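Local structure of putative carbohydrate metabolism domain-containing protein (Bacteroides vulgatus, 3S30) at residues K257-L262 / H273-A278. The protein is of unknown function but is probably a carbohydrate-active protein, perhaps a glycoside hydrolase, with a galactose-binding-like domain that holds a sodium ion. Numbering follows the deposited sequence.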
ATOM      1  N   LYS A 257      -6.619 -13.890 -18.885  1.00 91.09           N
ATOM      2  CA  LYS A 257      -6.352 -15.242 -18.386  1.00 94.03           C
ATOM      3  C   LYS A 257      -4.996 -15.352 -17.678  1.00 92.29           C
ATOM      4  O   LYS A 257      -4.924 -15.859 -16.559  1.00 91.89           O
ATOM      5  CB  LYS A 257      -6.439 -16.285 -19.502  1.00 99.25           C
ATOM      6  CG  LYS A 257      -6.936 -17.648 -19.003  1.00105.53           C
ATOM      7  CD  LYS A 257      -6.328 -18.813 -19.766  1.00113.52           C
ATOM      8  CE  LYS A 257      -6.624 -20.130 -19.066  1.00117.89           C
ATOM      9  NZ  LYS A 257      -5.828 -21.258 -19.627  1.00124.06           N
ATOM     10  N   ASP A 258      -3.938 -14.857 -18.320  1.00 91.85           N
ATOM     11  CA  ASP A 258      -2.583 -14.929 -17.757  1.00 90.80           C
ATOM     12  C   ASP A 258      -2.134 -13.660 -17.009  1.00 86.01           C
ATOM     13  O   ASP A 258      -0.968 -13.547 -16.631  1.00 84.73           O
ATOM     14  CB  ASP A 258      -1.575 -15.305 -18.859  1.00 94.12           C
ATOM     15  CG  ASP A 258      -1.582 -16.803 -19.175  1.00 99.81           C
ATOM     16  OD1 ASP A 258      -1.738 -17.619 -18.233  1.00 94.56           O
ATOM     17  OD2 ASP A 258      -1.425 -17.165 -20.364  1.00103.98           O
ATOM     18  N   VAL A 259      -3.059 -12.724 -16.783  1.00 83.08           N
ATOM     19  CA  VAL A 259      -2.791 -11.513 -15.999  1.00 78.70           C
ATOM     20  C   VAL A 259      -3.933 -11.281 -15.011  1.00 75.81           C
ATOM     21  O   VAL A 259      -4.905 -10.589 -15.310  1.00 76.23           O
ATOM     22  CB  VAL A 259      -2.605 -10.284 -16.911  1.00 78.91           C
ATOM     23  CG1 VAL A 259      -2.539  -8.998 -16.096  1.00 74.34           C
ATOM     24  CG2 VAL A 259      -1.349 -10.453 -17.785  1.00 78.51           C
ATOM     25  N   GLN A 260      -3.809 -11.894 -13.836  1.00 73.80           N
ATOM     26  CA  GLN A 260      -4.832 -11.835 -12.797  1.00 71.25           C
ATOM     27  C   GLN A 260      -4.494 -10.805 -11.722  1.00 68.27           C
ATOM     28  O   GLN A 260      -5.385 -10.337 -11.014  1.00 66.24           O
ATOM     29  CB  GLN A 260      -4.995 -13.213 -12.148  1.00 72.26           C
ATOM     30  CG  GLN A 260      -5.697 -14.236 -13.028  1.00 78.16           C
ATOM     31  CD  GLN A 260      -7.196 -14.005 -13.107  1.00 79.54           C
ATOM     32  OE1 GLN A 260      -7.890 -14.068 -12.094  1.00 79.29           O
ATOM     33  NE2 GLN A 260      -7.697 -13.729 -14.310  1.00 73.55           N
HETATM   34  N   MSE A 261      -3.205 -10.486 -11.586  1.00 67.12           N
HETATM   35  CA  MSE A 261      -2.727  -9.509 -10.623  1.00 63.88           C
HETATM   36  C   MSE A 261      -1.576  -8.704 -11.224  1.00 63.20           C
HETATM   37  O   MSE A 261      -0.845  -9.203 -12.074  1.00 65.07           O
HETATM   38  CB  MSE A 261      -2.244 -10.215  -9.351  1.00 63.70           C
HETATM   39  CG  MSE A 261      -3.313 -11.016  -8.602  1.00 61.44           C
HETATM   40 SE   MSE A 261      -4.636  -9.900  -7.723  0.75 53.99          SE
HETATM   41  CE  MSE A 261      -3.587  -9.316  -6.148  1.00 51.96           C
ATOM     42  N   LEU A 262      -1.439  -7.452 -10.794  1.00 61.37           N
ATOM     43  CA  LEU A 262      -0.224  -6.681 -11.040  1.00 61.45           C
ATOM     44  C   LEU A 262       0.615  -6.738  -9.770  1.00 59.39           C
ATOM     45  O   LEU A 262       0.184  -7.311  -8.764  1.00 57.37           O
ATOM     46  CB  LEU A 262      -0.541  -5.230 -11.416  1.00 60.34           C
ATOM     47  CG  LEU A 262      -1.430  -5.028 -12.650  1.00 62.63           C
ATOM     48  CD1 LEU A 262      -1.632  -3.530 -12.906  1.00 56.58           C
ATOM     49  CD2 LEU A 262      -0.854  -5.734 -13.901  1.00 60.48           C
ATOM     50  N   HIS A 273       1.193  -0.590 -18.182  1.00 74.86           N
ATOM     51  CA  HIS A 273       0.983  -2.032 -18.325  1.00 74.43           C
ATOM     52  C   HIS A 273      -0.105  -2.212 -19.368  1.00 76.50           C
ATOM     53  O   HIS A 273      -0.969  -1.358 -19.513  1.00 78.67           O
ATOM     54  CB  HIS A 273       0.560  -2.678 -16.995  1.00 70.51           C
ATOM     55  CG  HIS A 273       0.816  -4.151 -16.933  1.00 65.88           C
ATOM     56  ND1 HIS A 273      -0.034  -5.079 -17.497  1.00 69.10           N
ATOM     57  CD2 HIS A 273       1.836  -4.855 -16.393  1.00 64.30           C
ATOM     58  CE1 HIS A 273       0.452  -6.293 -17.304  1.00 68.17           C
ATOM     59  NE2 HIS A 273       1.587  -6.184 -16.638  1.00 66.75           N
ATOM     60  N   GLU A 274      -0.071  -3.314 -20.099  1.00 79.74           N
ATOM     61  CA  GLU A 274      -1.024  -3.520 -21.199  1.00 81.68           C
ATOM     62  C   GLU A 274      -2.462  -3.746 -20.686  1.00 79.05           C
ATOM     63  O   GLU A 274      -3.421  -3.527 -21.414  1.00 78.23           O
ATOM     64  CB  GLU A 274      -0.550  -4.671 -22.093  1.00 84.99           C
ATOM     65  CG  GLU A 274      -0.986  -4.569 -23.563  1.00 91.46           C
ATOM     66  CD  GLU A 274      -0.035  -5.290 -24.529  1.00 99.61           C
ATOM     67  OE1 GLU A 274       0.956  -5.902 -24.065  1.00 94.25           O
ATOM     68  OE2 GLU A 274      -0.279  -5.234 -25.762  1.00103.80           O
ATOM     69  N   ASN A 275      -2.607  -4.143 -19.422  1.00 76.79           N
ATOM     70  CA  ASN A 275      -3.929  -4.345 -18.820  1.00 74.96           C
ATOM     71  C   ASN A 275      -4.479  -3.112 -18.118  1.00 72.16           C
ATOM     72  O   ASN A 275      -5.669  -3.076 -17.778  1.00 70.83           O
ATOM     73  CB  ASN A 275      -3.901  -5.531 -17.856  1.00 74.33           C
ATOM     74  CG  ASN A 275      -3.687  -6.852 -18.574  1.00 77.84           C
ATOM     75  OD1 ASN A 275      -2.641  -7.069 -19.184  1.00 84.31           O
ATOM     76  ND2 ASN A 275      -4.687  -7.729 -18.528  1.00 72.59           N
HETATM   77  N   MSE A 276      -3.623  -2.103 -17.936  1.00 69.93           N
HETATM   78  CA  MSE A 276      -3.982  -0.879 -17.222  1.00 68.66           C
HETATM   79  C   MSE A 276      -5.086  -0.062 -17.905  1.00 69.62           C
HETATM   80  O   MSE A 276      -5.047   0.165 -19.112  1.00 72.73           O
HETATM   81  CB  MSE A 276      -2.732  -0.004 -17.002  1.00 67.97           C
HETATM   82  CG  MSE A 276      -1.909  -0.373 -15.751  1.00 65.66           C
HETATM   83 SE   MSE A 276      -2.845  -0.035 -14.071  0.75 57.73          SE
HETATM   84  CE  MSE A 276      -3.371   1.808 -14.397  1.00 65.95           C
ATOM     85  N   VAL A 277      -6.064   0.385 -17.115  1.00 68.77           N
ATOM     86  CA  VAL A 277      -7.193   1.180 -17.619  1.00 69.61           C
ATOM     87  C   VAL A 277      -7.188   2.600 -17.028  1.00 68.76           C
ATOM     88  O   VAL A 277      -7.292   3.581 -17.764  1.00 70.63           O
ATOM     89  CB  VAL A 277      -8.541   0.483 -17.337  1.00 70.21           C
ATOM     90  CG1 VAL A 277      -9.701   1.283 -17.916  1.00 70.39           C
ATOM     91  CG2 VAL A 277      -8.540  -0.940 -17.907  1.00 67.66           C
ATOM     92  N   ALA A 278      -7.057   2.711 -15.710  1.00 65.73           N
ATOM     93  CA  ALA A 278      -6.903   4.020 -15.069  1.00 65.14           C
ATOM     94  C   ALA A 278      -5.968   3.979 -13.857  1.00 62.61           C
ATOM     95  O   ALA A 278      -5.819   2.953 -13.200  1.00 59.95           O
ATOM     96  CB  ALA A 278      -8.273   4.598 -14.671  1.00 65.00           C
TER
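The imidazole of His273 receives a methyl group squarely on one face: CD2 of Leu262 stands 3.6 Å from the ring centroid and only 3° off the ring normal, a CH-pi contact in which the methyl carbon is almost equally far from all five ring atoms. The other branch of the same leucine serves a different apolar partner, its CD1 lying 3.9 Å from SE of the selenomethionine Met276. Val259 adds a third element. With CG1 anti to the backbone N (chi1 171°), that methyl lies over the flat face of the Asn275 amide, 3.5 Å from its CG, and also lies obliquely near the His273 ring.

These residues join a loop leading out of strand 247-254 to the start of strand 276-281, its antiparallel neighbour in the beta-rich, galactose-binding-like fold; just beyond, Val277 and Ala278 both face Phe252 in a classic beta bulge.

Polar bonds shape residues 273-278 from within. A type I turn runs from His273 to Met276, closed by Met276 N to His273 O at 3.2 Å, and the backbone N of Asn275 reaches the edge of the imidazole in its plane, a nearly straight but weak bond to ND1 of His273 at 3.3 Å. The Asn275 amide itself is anchored through ND2 to Glu254 O and Thr256 OG1. Replacing the asparagine with an alanine removes this amide, and would probably leave Glu254 O and Thr256 OG1 without their ND2 partner and open a gap under CG1 of Val259.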